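Local coordinates for protein Blo t 1 allergen (Blomia tropicalis, PDB 5JT8) that is a mite allergen of the papain-like cysteine protease family, captured with its inhibitory propeptide still in place and probably digesting proteins once that is removed, at residues M78-L87 with H255-N263. Sequence-based numbering, arbitrary orientation.
Sequences MSEQEFSFHL and HGSNNYFRN. With NO3 (nitrate ion), chain H.
H255 reaches E80 through a water: H255 NE2 lies 2.8 Å from water 1, which donates to both E80 OE1 and S257 OG. On its other side the imidazole is tethered through ND1 to D276. G256 brings its carbonyl O to the edge of the F83 ring, in plane, 3.7 Å from CE2, while L87 CD1 lies over one face of that ring, toward its rim. S257 is wedged between F83 and S84: its CB sits 3.6 Å from F83 CD2, and OG, turned between backbone N and carbonyl carbon (chi1 62°), lies 3.4 Å from S84 CB. The S257 and S84 hydroxyls both bond to D280, and S84 also to Y278. At the start of helix 259-262, water 2 accepts from N259 N and donates to E80 OE2. R262, extended from CG to NE, runs past F83 with NE over one ring face, guanidinium and ring planes 18° apart. Its NH2 points nearly straight at M78 O, at a doubtfully short 2.4 Å, and also bonds Y75 O. Propeptide backbone carbonyls thus receive the arginine directly, whereas E80 joins the protease side through two waters, making the polar link there partly solvent-mediated.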
loop_
_atom_site.group_PDB
_atom_site.type_symbol
_atom_site.label_atom_id
_atom_site.label_comp_id
_atom_site.label_asym_id
_atom_site.label_seq_id
_atom_site.Cartn_x
_atom_site.Cartn_y
_atom_site.Cartn_z
ATOM N N MET A 78 -0.539 9.196 -16.215
ATOM C CA MET A 78 0.915 9.082 -16.167
ATOM C C MET A 78 1.395 7.818 -16.875
ATOM O O MET A 78 0.667 6.828 -16.976
ATOM C CB MET A 78 1.412 9.088 -14.717
ATOM C CG MET A 78 0.918 10.263 -13.892
ATOM S SD MET A 78 1.473 10.242 -12.171
ATOM C CE MET A 78 0.383 11.477 -11.471
ATOM N N SER A 79 2.628 7.851 -17.366
ATOM C CA SER A 79 3.244 6.652 -17.914
ATOM C C SER A 79 3.690 5.751 -16.769
ATOM O O SER A 79 3.685 6.167 -15.612
ATOM C CB SER A 79 4.432 7.011 -18.808
ATOM O OG SER A 79 5.407 7.739 -18.085
ATOM N N GLU A 80 4.081 4.523 -17.087
ATOM C CA GLU A 80 4.563 3.604 -16.069
ATOM C C GLU A 80 5.768 4.198 -15.336
ATOM O O GLU A 80 5.858 4.139 -14.103
ATOM C CB GLU A 80 4.925 2.258 -16.693
ATOM C CG GLU A 80 5.421 1.236 -15.702
ATOM C CD GLU A 80 5.518 -0.147 -16.310
ATOM O OE1 GLU A 80 6.166 -1.028 -15.699
ATOM O OE2 GLU A 80 4.931 -0.350 -17.396
ATOM N N GLN A 81 6.676 4.792 -16.100
ATOM C CA GLN A 81 7.828 5.476 -15.525
ATOM C C GLN A 81 7.397 6.582 -14.547
ATOM O O GLN A 81 7.908 6.662 -13.432
ATOM C CB GLN A 81 8.705 6.059 -16.643
ATOM C CG GLN A 81 10.185 6.163 -16.293
ATOM C CD GLN A 81 11.032 6.646 -17.460
ATOM O OE1 GLN A 81 10.533 6.844 -18.571
ATOM N NE2 GLN A 81 12.327 6.831 -17.211
ATOM N N GLU A 82 6.441 7.413 -14.964
ATOM C CA GLU A 82 6.002 8.567 -14.173
ATOM C C GLU A 82 5.279 8.147 -12.890
ATOM O O GLU A 82 5.595 8.632 -11.798
ATOM C CB GLU A 82 5.095 9.480 -15.018
ATOM C CG GLU A 82 5.833 10.244 -16.119
ATOM C CD GLU A 82 4.960 11.273 -16.837
ATOM O OE1 GLU A 82 3.729 11.072 -16.936
ATOM O OE2 GLU A 82 5.512 12.291 -17.308
ATOM N N PHE A 83 4.309 7.246 -13.032
ATOM C CA PHE A 83 3.559 6.706 -11.899
ATOM C C PHE A 83 4.499 6.115 -10.844
ATOM O O PHE A 83 4.415 6.445 -9.657
ATOM C CB PHE A 83 2.570 5.647 -12.391
ATOM C CG PHE A 83 1.670 5.109 -11.318
ATOM C CD1 PHE A 83 0.871 5.959 -10.573
ATOM C CD2 PHE A 83 1.601 3.749 -11.074
ATOM C CE1 PHE A 83 0.038 5.461 -9.590
ATOM C CE2 PHE A 83 0.766 3.246 -10.098
ATOM C CZ PHE A 83 -0.018 4.102 -9.353
ATOM N N SER A 84 5.400 5.245 -11.287
ATOM C CA SER A 84 6.408 4.675 -10.406
ATOM C C SER A 84 7.153 5.770 -9.628
ATOM O O SER A 84 7.353 5.656 -8.423
ATOM C CB SER A 84 7.390 3.824 -11.214
ATOM O OG SER A 84 8.428 3.329 -10.383
ATOM N N PHE A 85 7.555 6.830 -10.322
ATOM C CA PHE A 85 8.181 7.972 -9.662
ATOM C C PHE A 85 7.201 8.675 -8.714
ATOM O O PHE A 85 7.568 9.050 -7.600
ATOM C CB PHE A 85 8.726 8.969 -10.694
ATOM C CG PHE A 85 9.620 10.021 -10.095
ATOM C CD1 PHE A 85 10.957 9.756 -9.848
ATOM C CD2 PHE A 85 9.120 11.270 -9.759
ATOM C CE1 PHE A 85 11.788 10.730 -9.288
ATOM C CE2 PHE A 85 9.942 12.241 -9.203
ATOM C CZ PHE A 85 11.275 11.971 -8.964
ATOM N N HIS A 86 5.960 8.854 -9.162
ATOM C CA HIS A 86 4.905 9.392 -8.308
ATOM C C HIS A 86 4.771 8.610 -6.986
ATOM O O HIS A 86 4.578 9.199 -5.923
ATOM C CB HIS A 86 3.570 9.380 -9.054
ATOM C CG HIS A 86 2.554 10.325 -8.495
ATOM N ND1 HIS A 86 2.893 11.549 -7.958
ATOM C CD2 HIS A 86 1.206 10.232 -8.399
ATOM C CE1 HIS A 86 1.797 12.169 -7.556
ATOM N NE2 HIS A 86 0.761 11.392 -7.813
ATOM N N LEU A 87 4.870 7.284 -7.055
ATOM C CA LEU A 87 4.764 6.454 -5.862
ATOM C C LEU A 87 5.984 6.569 -4.948
ATOM O O LEU A 87 5.838 6.785 -3.750
ATOM C CB LEU A 87 4.553 4.988 -6.252
ATOM C CG LEU A 87 3.206 4.734 -6.935
ATOM C CD1 LEU A 87 3.106 3.295 -7.444
ATOM C CD2 LEU A 87 2.058 5.079 -5.980
ATOM N N HIS A 255 5.288 -4.232 -6.448
ATOM C CA HIS A 255 5.465 -3.497 -7.683
ATOM C C HIS A 255 4.129 -2.854 -8.087
ATOM O O HIS A 255 3.426 -3.350 -8.968
ATOM C CB HIS A 255 6.004 -4.433 -8.781
ATOM C CG HIS A 255 6.492 -3.714 -9.999
ATOM N ND1 HIS A 255 7.246 -4.330 -10.976
ATOM C CD2 HIS A 255 6.347 -2.425 -10.392
ATOM C CE1 HIS A 255 7.542 -3.452 -11.919
ATOM N NE2 HIS A 255 7.004 -2.291 -11.591
ATOM N N GLY A 256 3.780 -1.756 -7.422
ATOM C CA GLY A 256 2.493 -1.114 -7.639
ATOM C C GLY A 256 2.304 -0.499 -9.020
ATOM O O GLY A 256 1.173 -0.415 -9.498
ATOM N N SER A 257 3.394 -0.088 -9.669
ATOM C CA SER A 257 3.283 0.620 -10.947
ATOM C C SER A 257 3.146 -0.326 -12.146
ATOM O O SER A 257 2.954 0.128 -13.277
ATOM C CB SER A 257 4.477 1.562 -11.155
ATOM O OG SER A 257 5.710 0.868 -11.203
ATOM N N ASN A 258 3.239 -1.631 -11.897
ATOM C CA ASN A 258 2.922 -2.635 -12.920
ATOM C C ASN A 258 1.521 -2.407 -13.502
ATOM O O ASN A 258 0.571 -2.160 -12.754
ATOM C CB ASN A 258 3.035 -4.051 -12.337
ATOM C CG ASN A 258 2.506 -5.117 -13.286
ATOM O OD1 ASN A 258 1.295 -5.330 -13.395
ATOM N ND2 ASN A 258 3.413 -5.797 -13.974
ATOM N N ASN A 259 1.402 -2.481 -14.827
ATOM C CA ASN A 259 0.152 -2.140 -15.518
ATOM C C ASN A 259 -1.055 -2.906 -15.013
ATOM O O ASN A 259 -2.118 -2.329 -14.808
ATOM C CB ASN A 259 0.293 -2.376 -17.021
ATOM C CG ASN A 259 0.897 -1.194 -17.739
ATOM O OD1 ASN A 259 0.572 -0.047 -17.437
ATOM N ND2 ASN A 259 1.787 -1.464 -18.693
ATOM N N TYR A 260 -0.883 -4.204 -14.796
ATOM C CA TYR A 260 -1.984 -5.059 -14.353
ATOM C C TYR A 260 -2.422 -4.701 -12.933
ATOM O O TYR A 260 -3.613 -4.578 -12.646
ATOM C CB TYR A 260 -1.581 -6.538 -14.433
ATOM C CG TYR A 260 -1.277 -6.998 -15.848
ATOM C CD1 TYR A 260 -0.015 -6.816 -16.404
ATOM C CD2 TYR A 260 -2.254 -7.604 -16.632
ATOM C CE1 TYR A 260 0.268 -7.228 -17.699
ATOM C CE2 TYR A 260 -1.982 -8.010 -17.930
ATOM C CZ TYR A 260 -0.720 -7.823 -18.456
ATOM O OH TYR A 260 -0.438 -8.227 -19.742
ATOM N N PHE A 261 -1.460 -4.535 -12.039
ATOM C CA PHE A 261 -1.806 -4.156 -10.680
ATOM C C PHE A 261 -2.381 -2.742 -10.658
ATOM O O PHE A 261 -3.382 -2.475 -9.990
ATOM C CB PHE A 261 -0.598 -4.246 -9.746
ATOM C CG PHE A 261 -0.947 -3.961 -8.323
ATOM C CD1 PHE A 261 -1.472 -4.967 -7.515
ATOM C CD2 PHE A 261 -0.819 -2.680 -7.806
ATOM C CE1 PHE A 261 -1.820 -4.708 -6.206
ATOM C CE2 PHE A 261 -1.177 -2.409 -6.505
ATOM C CZ PHE A 261 -1.672 -3.423 -5.698
ATOM N N ARG A 262 -1.732 -1.848 -11.402
ATOM C CA ARG A 262 -2.149 -0.446 -11.521
ATOM C C ARG A 262 -3.639 -0.272 -11.795
ATOM O O ARG A 262 -4.327 0.520 -11.138
ATOM C CB ARG A 262 -1.341 0.225 -12.634
ATOM C CG ARG A 262 -1.571 1.701 -12.819
ATOM C CD ARG A 262 -0.547 2.258 -13.805
ATOM N NE ARG A 262 -0.851 3.633 -14.179
ATOM C CZ ARG A 262 -0.124 4.363 -15.017
ATOM N NH1 ARG A 262 0.967 3.853 -15.576
ATOM N NH2 ARG A 262 -0.495 5.605 -15.293
ATOM N N ASN A 263 -4.143 -1.029 -12.757
ATOM C CA ASN A 263 -5.514 -0.842 -13.209
ATOM C C ASN A 263 -6.472 -1.892 -12.706
ATOM O O ASN A 263 -7.603 -1.975 -13.185
ATOM C CB ASN A 263 -5.554 -0.812 -14.730
ATOM C CG ASN A 263 -4.878 0.405 -15.285
ATOM O OD1 ASN A 263 -5.443 1.498 -15.267
ATOM N ND2 ASN A 263 -3.654 0.234 -15.771
HETATM N N NO3 H . 4.200 -9.017 -15.892
HETATM O O1 NO3 H . 4.062 -10.266 -16.078
HETATM O O2 NO3 H . 5.100 -8.603 -15.102
HETATM O O3 NO3 H . 3.452 -8.184 -16.490
HETATM O O HOH W 1 7.395 -0.042 -13.219
HETATM O O HOH W 2 3.664 -3.151 -16.701
#